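Local coordinates for protein ethylbenzene dehydrogenase alpha-subunit (Aromatoleum aromaticum, PDB 2IVF) that belongs to the molybdopterin oxidoreductase family and binds a molybdenum atom, two pterin dinucleotide cofactors and an iron/sulfur cluster, at residues G80-S91 against Y655-C665; G212-D220 against G542-L550. All blocks are in the same frame, centred on the assembly; numbering follows the deposited sequence.

Contact 1: residues G80-S91 against Y655-C665; sequences GSHLNICWPQGS and YYEKHEMTTPC. With MGD (2-amino-5,6-dimercapto-7-methyl-3,7,8a,9-tetrahydro-8-oxa-1,3,9,10-tetraaza-anthracen-4-one guanosine dinucleotide), chain M; SF4 (iron/sulfur cluster), chain K.
L83 packs against Y655. Its CD2 lies 3.4 Å from Y655 CD1, and the leucine and the tyrosine lie alongside each other, running in opposite senses. The backbone of L83 meets this tyrosine too: L83 N sits over the centre of the Y655 ring, 3.6 Å above its plane. This buried N has no hydrogen-bond partner in the model. L83 CD1 turns to M661 O and T662 CA, while L83 CG rests on the E660 side chain. N84 stands across the far end of the Y655 ring, with its amide nearly perpendicular to it. Y655 OH makes a weak hydrogen bond to the second pterin cofactor, MD1.

The loop 80-91 carries cluster ligands, as in related molybdopterin enzymes with an iron/sulfur cluster. H82 ND1 binds one iron and C86 SG another. The opposite ring nitrogen, H82 NE2, gives a hydrogen bond to Y656 OH at 2.8 Å, close to the histidine plane. This hydroxyl is also bonded to E106, and the second-shell pair probably helps to hold the rotation of the H82 ring.

T662 holds the returning end of the loop. T662 OG1 and S91 OG are hydrogen-bonded at 3.0 Å, and T662 OG1 also accepts from T672 N on strand 670-676. T662 CG2, anti to the carbonyl carbon, lies 3.5 Å from S81 OG; that hydroxyl is hydrogen-bonded to C92 O. Q89 runs across T662. Its NE2 donates to both H82 O and N84 O, tying Q89 back to the loop ahead of C86. Further on, C665 SG lies over the W87 six-membered ring, 3.9 Å from its centroid.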
loop_
_atom_site.group_PDB
_atom_site.type_symbol
_atom_site.label_atom_id
_atom_site.label_comp_id
_atom_site.label_asym_id
_atom_site.label_seq_id
_atom_site.Cartn_x
_atom_site.Cartn_y
_atom_site.Cartn_z
ATOM N N GLY A 80 -15.361 7.300 9.161
ATOM C CA GLY A 80 -14.041 6.884 9.560
ATOM C C GLY A 80 -12.984 7.247 8.543
ATOM O O GLY A 80 -13.259 7.597 7.408
ATOM N N SER A 81 -11.759 7.211 9.030
ATOM C CA SER A 81 -10.565 7.330 8.231
ATOM C C SER A 81 -9.440 6.680 9.047
ATOM O O SER A 81 -9.706 6.071 10.107
ATOM C CB SER A 81 -10.232 8.787 7.868
ATOM O OG SER A 81 -9.329 8.816 6.786
ATOM N N HIS A 82 -8.210 6.773 8.545
ATOM C CA HIS A 82 -7.036 6.108 9.132
ATOM C C HIS A 82 -5.971 7.150 9.508
ATOM O O HIS A 82 -5.737 8.071 8.756
ATOM C CB HIS A 82 -6.572 5.059 8.116
ATOM C CG HIS A 82 -7.724 4.347 7.462
ATOM N ND1 HIS A 82 -8.114 4.559 6.148
ATOM C CD2 HIS A 82 -8.667 3.540 8.001
ATOM C CE1 HIS A 82 -9.220 3.880 5.902
ATOM N NE2 HIS A 82 -9.562 3.228 7.003
ATOM N N LEU A 83 -5.376 7.028 10.696
ATOM C CA LEU A 83 -4.477 8.059 11.192
ATOM C C LEU A 83 -3.020 7.748 10.870
ATOM O O LEU A 83 -2.186 8.631 10.957
ATOM C CB LEU A 83 -4.693 8.262 12.683
ATOM C CG LEU A 83 -6.067 8.842 13.067
ATOM C CD1 LEU A 83 -6.608 9.885 12.084
ATOM C CD2 LEU A 83 -7.075 7.732 13.200
ATOM N N ASN A 84 -2.750 6.509 10.447
ATOM C CA ASN A 84 -1.464 6.114 9.874
ATOM C C ASN A 84 -1.023 7.132 8.871
ATOM O O ASN A 84 -1.799 7.644 8.136
ATOM C CB ASN A 84 -1.434 4.657 9.324
ATOM C CG ASN A 84 -2.506 4.320 8.302
ATOM O OD1 ASN A 84 -2.908 3.134 8.180
ATOM N ND2 ASN A 84 -2.984 5.326 7.538
ATOM N N ILE A 85 0.245 7.505 8.924
ATOM C CA ILE A 85 0.716 8.517 8.003
ATOM C C ILE A 85 1.059 7.934 6.633
ATOM O O ILE A 85 2.202 7.665 6.295
ATOM C CB ILE A 85 1.857 9.386 8.601
ATOM C CG1 ILE A 85 1.364 10.092 9.870
ATOM C CG2 ILE A 85 2.301 10.429 7.573
ATOM C CD1 ILE A 85 0.036 10.964 9.669
ATOM N N CYS A 86 0.021 7.707 5.828
ATOM C CA CYS A 86 0.201 7.787 4.401
ATOM C C CYS A 86 0.581 9.224 4.116
ATOM O O CYS A 86 0.228 10.113 4.885
ATOM C CB CYS A 86 -1.078 7.366 3.674
ATOM S SG CYS A 86 -2.605 7.952 4.523
ATOM N N TRP A 87 1.283 9.454 3.003
ATOM C CA TRP A 87 1.749 10.754 2.619
ATOM C C TRP A 87 1.788 10.861 1.098
ATOM O O TRP A 87 2.290 9.961 0.405
ATOM C CB TRP A 87 3.150 11.077 3.172
ATOM C CG TRP A 87 3.340 12.540 3.153
ATOM C CD1 TRP A 87 3.944 13.269 2.175
ATOM C CD2 TRP A 87 2.826 13.475 4.092
ATOM N NE1 TRP A 87 3.865 14.603 2.469
ATOM C CE2 TRP A 87 3.199 14.757 3.652
ATOM C CE3 TRP A 87 2.138 13.351 5.297
ATOM C CZ2 TRP A 87 2.899 15.928 4.368
ATOM C CZ3 TRP A 87 1.780 14.512 5.986
ATOM C CH2 TRP A 87 2.207 15.795 5.539
ATOM N N PRO A 88 1.261 11.968 0.572
ATOM C CA PRO A 88 0.420 12.947 1.265
ATOM C C PRO A 88 -0.676 12.204 1.994
ATOM O O PRO A 88 -1.157 11.199 1.483
ATOM C CB PRO A 88 -0.129 13.776 0.123
ATOM C CG PRO A 88 0.939 13.778 -0.878
ATOM C CD PRO A 88 1.508 12.370 -0.833
ATOM N N GLN A 89 -1.034 12.647 3.198
ATOM C CA GLN A 89 -2.021 11.883 3.977
ATOM C C GLN A 89 -3.297 11.787 3.178
ATOM O O GLN A 89 -3.775 12.790 2.698
ATOM C CB GLN A 89 -2.245 12.522 5.341
ATOM C CG GLN A 89 -2.333 11.525 6.482
ATOM C CD GLN A 89 -3.711 10.949 6.635
ATOM O OE1 GLN A 89 -4.695 11.567 6.229
ATOM N NE2 GLN A 89 -3.801 9.737 7.219
ATOM N N GLY A 90 -3.855 10.589 2.999
ATOM C CA GLY A 90 -4.962 10.480 2.058
ATOM C C GLY A 90 -6.203 11.213 2.540
ATOM O O GLY A 90 -6.982 11.740 1.730
ATOM N N SER A 91 -6.395 11.236 3.859
ATOM C CA SER A 91 -7.535 11.872 4.513
ATOM C C SER A 91 -8.804 11.450 3.839
ATOM O O SER A 91 -9.713 12.262 3.595
ATOM C CB SER A 91 -7.498 13.424 4.521
ATOM O OG SER A 91 -6.469 13.849 5.340
ATOM N N TYR A 655 -7.868 2.825 14.819
ATOM C CA TYR A 655 -8.713 3.691 13.984
ATOM C C TYR A 655 -10.137 3.177 14.061
ATOM O O TYR A 655 -10.381 1.957 14.120
ATOM C CB TYR A 655 -8.223 3.797 12.522
ATOM C CG TYR A 655 -6.718 3.854 12.416
ATOM C CD1 TYR A 655 -5.936 4.485 13.396
ATOM C CD2 TYR A 655 -6.065 3.229 11.367
ATOM C CE1 TYR A 655 -4.572 4.501 13.304
ATOM C CE2 TYR A 655 -4.707 3.238 11.277
ATOM C CZ TYR A 655 -3.974 3.853 12.232
ATOM O OH TYR A 655 -2.652 3.802 12.113
ATOM N N TYR A 656 -11.067 4.124 14.099
ATOM C CA TYR A 656 -12.518 3.862 14.231
ATOM C C TYR A 656 -12.938 3.614 15.660
ATOM O O TYR A 656 -14.144 3.490 15.946
ATOM C CB TYR A 656 -13.030 2.667 13.438
ATOM C CG TYR A 656 -12.687 2.516 11.978
ATOM C CD1 TYR A 656 -12.217 3.583 11.203
ATOM C CD2 TYR A 656 -12.877 1.276 11.360
ATOM C CE1 TYR A 656 -11.901 3.404 9.860
ATOM C CE2 TYR A 656 -12.571 1.073 10.047
ATOM C CZ TYR A 656 -12.098 2.152 9.271
ATOM O OH TYR A 656 -11.810 1.957 7.954
ATOM N N GLU A 657 -11.980 3.541 16.569
ATOM C CA GLU A 657 -12.251 3.153 17.975
ATOM C C GLU A 657 -12.003 4.298 18.945
ATOM O O GLU A 657 -12.067 4.127 20.175
ATOM C CB GLU A 657 -11.370 1.995 18.387
ATOM C CG GLU A 657 -11.620 0.697 17.622
ATOM C CD GLU A 657 -10.703 -0.429 18.055
ATOM O OE1 GLU A 657 -9.632 -0.133 18.609
ATOM O OE2 GLU A 657 -11.052 -1.617 17.832
ATOM N N LYS A 658 -11.704 5.467 18.374
ATOM C CA LYS A 658 -11.432 6.690 19.116
ATOM C C LYS A 658 -11.640 7.883 18.209
ATOM O O LYS A 658 -11.371 7.843 17.003
ATOM C CB LYS A 658 -10.011 6.693 19.644
ATOM C CG LYS A 658 -8.948 6.701 18.569
ATOM C CD LYS A 658 -7.561 6.302 19.180
ATOM C CE LYS A 658 -6.586 6.208 18.027
ATOM N NZ LYS A 658 -5.275 5.614 18.427
ATOM N N HIS A 659 -12.153 8.967 18.773
ATOM C CA HIS A 659 -12.375 10.177 17.948
ATOM C C HIS A 659 -11.016 10.733 17.534
ATOM O O HIS A 659 -10.057 10.754 18.341
ATOM C CB HIS A 659 -13.103 11.236 18.713
ATOM C CG HIS A 659 -14.412 10.793 19.266
ATOM N ND1 HIS A 659 -14.523 10.151 20.481
ATOM C CD2 HIS A 659 -15.670 10.916 18.783
ATOM C CE1 HIS A 659 -15.794 9.881 20.715
ATOM N NE2 HIS A 659 -16.516 10.350 19.711
ATOM N N GLU A 660 -10.927 11.146 16.270
ATOM C CA GLU A 660 -9.705 11.743 15.741
ATOM C C GLU A 660 -9.995 12.580 14.524
ATOM O O GLU A 660 -11.127 12.677 14.056
ATOM C CB GLU A 660 -8.698 10.627 15.377
ATOM C CG GLU A 660 -7.609 10.377 16.400
ATOM C CD GLU A 660 -6.607 11.519 16.466
ATOM O OE1 GLU A 660 -6.734 12.459 15.652
ATOM O OE2 GLU A 660 -5.704 11.480 17.322
ATOM N N MET A 661 -8.942 13.214 14.018
ATOM C CA MET A 661 -9.031 13.941 12.782
ATOM C C MET A 661 -7.774 13.618 12.018
ATOM O O MET A 661 -6.714 13.517 12.635
ATOM C CB MET A 661 -9.015 15.404 13.098
ATOM C CG MET A 661 -9.295 16.298 11.983
ATOM S SD MET A 661 -9.619 17.930 12.718
ATOM C CE MET A 661 -8.057 18.237 13.467
ATOM N N THR A 662 -7.876 13.470 10.700
ATOM C CA THR A 662 -6.688 13.207 9.901
ATOM C C THR A 662 -5.767 14.444 9.867
ATOM O O THR A 662 -6.109 15.497 10.373
ATOM C CB THR A 662 -7.080 12.806 8.515
ATOM O OG1 THR A 662 -7.890 13.838 7.957
ATOM C CG2 THR A 662 -7.878 11.511 8.557
ATOM N N THR A 663 -4.549 14.262 9.375
ATOM C CA THR A 663 -3.551 15.320 9.363
ATOM C C THR A 663 -3.113 15.514 7.938
ATOM O O THR A 663 -2.092 14.969 7.509
ATOM C CB THR A 663 -2.324 14.954 10.214
ATOM O OG1 THR A 663 -1.736 13.730 9.727
ATOM C CG2 THR A 663 -2.747 14.768 11.669
ATOM N N PRO A 664 -3.892 16.269 7.179
ATOM C CA PRO A 664 -3.601 16.429 5.742
ATOM C C PRO A 664 -2.462 17.444 5.466
ATOM O O PRO A 664 -2.118 18.317 6.312
ATOM C CB PRO A 664 -4.916 17.000 5.210
ATOM C CG PRO A 664 -5.405 17.809 6.339
ATOM C CD PRO A 664 -5.070 17.046 7.562
ATOM N N CYS A 665 -1.936 17.385 4.251
ATOM C CA CYS A 665 -1.083 18.417 3.755
ATOM C C CYS A 665 -1.716 18.935 2.461
ATOM O O CYS A 665 -2.884 18.640 2.148
ATOM C CB CYS A 665 0.290 17.834 3.509
ATOM S SG CYS A 665 0.297 16.535 2.248
HETATM P PB MGD M . 9.714 6.262 -1.709
HETATM O O1B MGD M . 8.686 5.215 -1.460
HETATM O O2B MGD M . 10.951 6.147 -0.894
HETATM O O3B MGD M . 9.224 7.755 -1.570
HETATM O O3A MGD M . 6.894 7.765 -0.540
HETATM P PA MGD M . 7.749 8.420 -1.717
HETATM O O1A MGD M . 7.061 8.051 -2.959
HETATM O O2A MGD M . 7.971 9.829 -1.447
HETATM O "O5'" MGD M . 10.144 6.243 -3.259
HETATM C "C5'" MGD M . 10.560 5.005 -3.853
HETATM C "C4'" MGD M . 11.215 5.269 -5.206
HETATM O "O4'" MGD M . 12.456 5.936 -5.022
HETATM C "C3'" MGD M . 11.616 3.889 -5.672
HETATM O "O3'" MGD M . 10.552 3.398 -6.480
HETATM C "C2'" MGD M . 12.888 4.161 -6.484
HETATM O "O2'" MGD M . 12.646 3.882 -7.876
HETATM C "C1'" MGD M . 13.158 5.656 -6.243
HETATM N N9 MGD M . 14.612 5.858 -6.036
HETATM C C8 MGD M . 15.421 5.258 -5.150
HETATM N N7 MGD M . 16.665 5.744 -5.239
HETATM C C5 MGD M . 16.626 6.695 -6.207
HETATM C C6 MGD M . 17.545 7.544 -6.808
HETATM O O6 MGD M . 18.751 7.590 -6.538
HETATM N N1 MGD M . 17.072 8.406 -7.802
HETATM C C2 MGD M . 15.745 8.454 -8.255
HETATM N N2 MGD M . 15.382 9.329 -9.255
HETATM N N3 MGD M . 14.871 7.642 -7.644
HETATM C C4 MGD M . 15.296 6.774 -6.675
HETATM C C10 MGD M . 7.271 7.895 0.782
HETATM C C11 MGD M . 6.062 8.306 1.585
HETATM O O11 MGD M . 5.094 7.356 1.401
HETATM C C12 MGD M . 6.336 8.566 3.073
HETATM S S12 MGD M . 7.854 9.254 3.632
HETATM C C13 MGD M . 5.370 8.262 4.000
HETATM S S13 MGD M . 5.671 8.581 5.673
HETATM C C14 MGD M . 4.083 7.640 3.581
HETATM N N15 MGD M . 4.209 6.179 3.852
HETATM C C16 MGD M . 3.504 5.228 3.089
HETATM C C17 MGD M . 3.479 3.892 3.397
HETATM O O17 MGD M . 4.113 3.435 4.378
HETATM N N18 MGD M . 2.742 3.035 2.555
HETATM C C19 MGD M . 2.044 3.478 1.475
HETATM N N19 MGD M . 1.377 2.570 0.735
HETATM N N20 MGD M . 2.123 4.785 1.186
HETATM C C21 MGD M . 2.793 5.645 1.969
HETATM N N22 MGD M . 2.844 6.999 1.649
HETATM C C23 MGD M . 3.923 7.854 2.049
HETATM FE FE1 SF4 K . -5.358 4.517 2.572
HETATM FE FE2 SF4 K . -6.698 6.879 2.551
HETATM FE FE3 SF4 K . -6.689 5.404 4.770
HETATM FE FE4 SF4 K . -4.386 6.653 3.954
HETATM S S1 SF4 K . -6.258 7.667 4.722
HETATM S S2 SF4 K . -4.632 4.439 4.714
HETATM S S3 SF4 K . -4.666 6.523 1.688
HETATM S S4 SF4 K . -7.652 4.808 2.764
HETATM O O HOH W 1 -3.264 11.366 10.793
HETATM O O HOH W 2 -3.242 15.453 2.457
#

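Contact 2: residues G212-D220 against G542-L550; sequences GVSPDINVD and GLVPPAMWL
P546 packs against V219 and D220, and P215 packs against W549. P546 CD presses on V219 CG1 at 3.5 Å, a tight fit between carbons. P546 CB approaches D220 OD1, and D216 CB borders CD of the same proline. With CG between its backbone N and carbonyl carbon (chi1 83°), W549 turns one ring face to P215. P215 CG sits over that face, 3.3 Å from W549 NE1, the proline standing roughly perpendicular to the line of the tryptophan side chain. V544 CG2 fills in beside P215 and touches V213 CG1 at 3.7 Å.

The next shell is backbone. Strands 214-215 and 543-544 form a short parallel pair. S214 N donates to G542 O at 2.9 Å, V544 N to S214 O at 3.3 Å, and D216 N to V544 O at 2.7 Å. The donors alternate between the two strands, as parallel pairing requires.

D216 then acts as the N-cap of helix 217-221. Its OD1 accepts from V219 N, and more weakly from N218 N. A water joins D220 OD1 to W549 NE1. The other carboxylate oxygens are held from outside: D216 OD2 is bonded to Y954 and M957, and D220 OD2 forms salt bridges with K614 and R613.

Each short strand leads straight into a helix, 217-221 or 546-553. V213 is backbone-bonded to strand 186-188, whose I187 touches both P215 and W549. Helix 197-210 meets S214 and L543, and helix 617-625 packs on W549 and L550.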
loop_
_atom_site.group_PDB
_atom_site.type_symbol
_atom_site.label_atom_id
_atom_site.label_comp_id
_atom_site.label_asym_id
_atom_site.label_seq_id
_atom_site.Cartn_x
_atom_site.Cartn_y
_atom_site.Cartn_z
ATOM N N GLY A 212 11.397 16.222 28.983
ATOM C CA GLY A 212 12.092 15.052 28.442
ATOM C C GLY A 212 12.675 15.383 27.090
ATOM O O GLY A 212 12.551 16.514 26.616
ATOM N N VAL A 213 13.304 14.397 26.458
ATOM C CA VAL A 213 14.025 14.586 25.220
ATOM C C VAL A 213 13.209 13.936 24.129
ATOM O O VAL A 213 12.763 12.804 24.296
ATOM C CB VAL A 213 15.422 13.931 25.264
ATOM C CG1 VAL A 213 16.135 14.196 23.947
ATOM C CG2 VAL A 213 16.211 14.455 26.467
ATOM N N SER A 214 12.930 14.680 23.061
ATOM C CA SER A 214 12.164 14.142 21.937
ATOM C C SER A 214 12.938 14.324 20.616
ATOM O O SER A 214 12.826 15.362 19.948
ATOM C CB SER A 214 10.780 14.777 21.812
ATOM O OG SER A 214 10.154 15.021 23.074
ATOM N N PRO A 215 13.768 13.344 20.257
ATOM C CA PRO A 215 14.404 13.405 18.970
ATOM C C PRO A 215 13.438 13.735 17.840
ATOM O O PRO A 215 12.275 13.257 17.823
ATOM C CB PRO A 215 15.003 12.007 18.838
ATOM C CG PRO A 215 15.407 11.662 20.227
ATOM C CD PRO A 215 14.272 12.201 21.054
ATOM N N ASP A 216 13.897 14.601 16.948
ATOM C CA ASP A 216 13.047 15.160 15.837
ATOM C C ASP A 216 12.510 14.084 14.910
ATOM O O ASP A 216 13.289 13.388 14.278
ATOM C CB ASP A 216 13.885 16.133 15.030
ATOM C CG ASP A 216 13.092 16.963 14.075
ATOM O OD1 ASP A 216 12.333 16.411 13.251
ATOM O OD2 ASP A 216 13.272 18.205 14.116
ATOM N N ILE A 217 11.190 13.955 14.832
ATOM C CA ILE A 217 10.550 12.908 14.058
ATOM C C ILE A 217 11.010 12.957 12.601
ATOM O O ILE A 217 11.418 11.968 12.042
ATOM C CB ILE A 217 9.000 12.987 14.162
ATOM C CG1 ILE A 217 8.306 12.090 13.115
ATOM C CG2 ILE A 217 8.490 14.422 14.001
ATOM C CD1 ILE A 217 8.536 10.603 13.334
ATOM N N ASN A 218 10.950 14.128 11.975
ATOM C CA ASN A 218 11.223 14.197 10.535
ATOM C C ASN A 218 12.648 13.937 10.136
ATOM O O ASN A 218 12.906 13.309 9.112
ATOM C CB ASN A 218 10.756 15.530 9.976
ATOM C CG ASN A 218 9.388 15.432 9.492
ATOM O OD1 ASN A 218 8.434 15.453 10.274
ATOM N ND2 ASN A 218 9.254 15.191 8.192
ATOM N N VAL A 219 13.563 14.428 10.941
ATOM C CA VAL A 219 14.983 14.193 10.717
ATOM C C VAL A 219 15.265 12.682 10.966
ATOM O O VAL A 219 16.116 12.070 10.291
ATOM C CB VAL A 219 15.778 15.108 11.601
ATOM C CG1 VAL A 219 17.311 14.942 11.398
ATOM C CG2 VAL A 219 15.327 16.590 11.325
ATOM N N ASP A 220 14.527 12.098 11.915
ATOM C CA ASP A 220 14.763 10.718 12.321
ATOM C C ASP A 220 14.294 9.741 11.227
ATOM O O ASP A 220 14.978 8.755 10.921
ATOM C CB ASP A 220 14.096 10.435 13.671
ATOM C CG ASP A 220 14.498 9.084 14.241
ATOM O OD1 ASP A 220 15.713 8.874 14.556
ATOM O OD2 ASP A 220 13.595 8.233 14.375
ATOM N N GLY A 542 12.273 20.842 23.840
ATOM C CA GLY A 542 13.036 19.557 23.901
ATOM C C GLY A 542 13.074 18.711 22.630
ATOM O O GLY A 542 13.376 17.501 22.676
ATOM N N LEU A 543 12.754 19.343 21.500
ATOM C CA LEU A 543 12.850 18.696 20.206
ATOM C C LEU A 543 14.275 18.899 19.728
ATOM O O LEU A 543 14.749 20.036 19.631
ATOM C CB LEU A 543 11.881 19.305 19.215
ATOM C CG LEU A 543 10.417 18.989 19.523
ATOM C CD1 LEU A 543 9.489 19.951 18.814
ATOM C CD2 LEU A 543 10.094 17.544 19.141
ATOM N N VAL A 544 14.948 17.793 19.439
ATOM C CA VAL A 544 16.405 17.805 19.277
ATOM C C VAL A 544 16.796 17.016 18.017
ATOM O O VAL A 544 16.107 16.062 17.635
ATOM C CB VAL A 544 17.106 17.241 20.569
ATOM C CG1 VAL A 544 16.589 17.972 21.796
ATOM C CG2 VAL A 544 16.835 15.734 20.706
ATOM N N PRO A 545 17.874 17.440 17.332
ATOM C CA PRO A 545 18.392 16.667 16.174
ATOM C C PRO A 545 18.709 15.244 16.592
ATOM O O PRO A 545 19.433 15.083 17.571
ATOM C CB PRO A 545 19.694 17.403 15.799
ATOM C CG PRO A 545 20.014 18.296 16.973
ATOM C CD PRO A 545 18.683 18.641 17.590
ATOM N N PRO A 546 18.120 14.229 15.935
ATOM C CA PRO A 546 18.319 12.810 16.327
ATOM C C PRO A 546 19.727 12.221 16.129
ATOM O O PRO A 546 20.125 11.315 16.883
ATOM C CB PRO A 546 17.254 12.075 15.506
ATOM C CG PRO A 546 17.005 12.967 14.361
ATOM C CD PRO A 546 17.174 14.350 14.817
ATOM N N ALA A 547 20.537 12.782 15.225
ATOM C CA ALA A 547 21.943 12.351 15.098
ATOM C C ALA A 547 22.732 12.455 16.411
ATOM O O ALA A 547 23.689 11.686 16.642
ATOM C CB ALA A 547 22.667 13.118 13.944
ATOM N N MET A 548 22.387 13.429 17.255
ATOM C CA MET A 548 23.214 13.722 18.414
ATOM C C MET A 548 23.163 12.596 19.425
ATOM O O MET A 548 24.210 12.088 19.826
ATOM C CB MET A 548 22.824 15.030 19.111
ATOM C CG MET A 548 22.951 16.254 18.240
ATOM S SD MET A 548 24.570 16.390 17.444
ATOM C CE MET A 548 24.369 17.974 16.595
ATOM N N TRP A 549 21.965 12.219 19.850
ATOM C CA TRP A 549 21.850 11.240 20.922
ATOM C C TRP A 549 22.245 9.848 20.344
ATOM O O TRP A 549 22.877 9.066 21.029
ATOM C CB TRP A 549 20.448 11.249 21.556
ATOM C CG TRP A 549 19.442 10.456 20.831
ATOM C CD1 TRP A 549 18.823 10.759 19.675
ATOM C CD2 TRP A 549 18.945 9.198 21.241
ATOM N NE1 TRP A 549 17.961 9.732 19.303
ATOM C CE2 TRP A 549 18.034 8.757 20.255
ATOM C CE3 TRP A 549 19.222 8.378 22.335
ATOM C CZ2 TRP A 549 17.357 7.561 20.351
ATOM C CZ3 TRP A 549 18.560 7.175 22.434
ATOM C CH2 TRP A 549 17.630 6.779 21.453
ATOM N N LEU A 550 21.947 9.602 19.062
ATOM C CA LEU A 550 22.356 8.343 18.442
ATOM C C LEU A 550 23.858 8.215 18.436
ATOM O O LEU A 550 24.397 7.141 18.768
ATOM C CB LEU A 550 21.807 8.195 17.032
ATOM C CG LEU A 550 20.290 8.024 16.900
ATOM C CD1 LEU A 550 19.902 7.979 15.435
ATOM C CD2 LEU A 550 19.775 6.784 17.679
HETATM O O HOH W 3 16.168 9.253 17.241
#

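Both contacts are buried, and neither is touched by another protein chain. They share no helix or strand. Their centres lie about 24 Å apart and their nearest atoms about 7 Å apart, without touching. In sequence, both segments of contact 2 fall between those of contact 1. Contact 1 joins an irregular loop to a chain that runs through strand 659-661, and it is rich in side-chain hydrogen bonds and metal ligation beside the cofactors. Contact 2 pairs two strand-helix units through backbone bonds and proline packing. It lies off the cofactor pockets, although the D220 side chain comes within about 7 Å of MD1, which contact 1 touches directly.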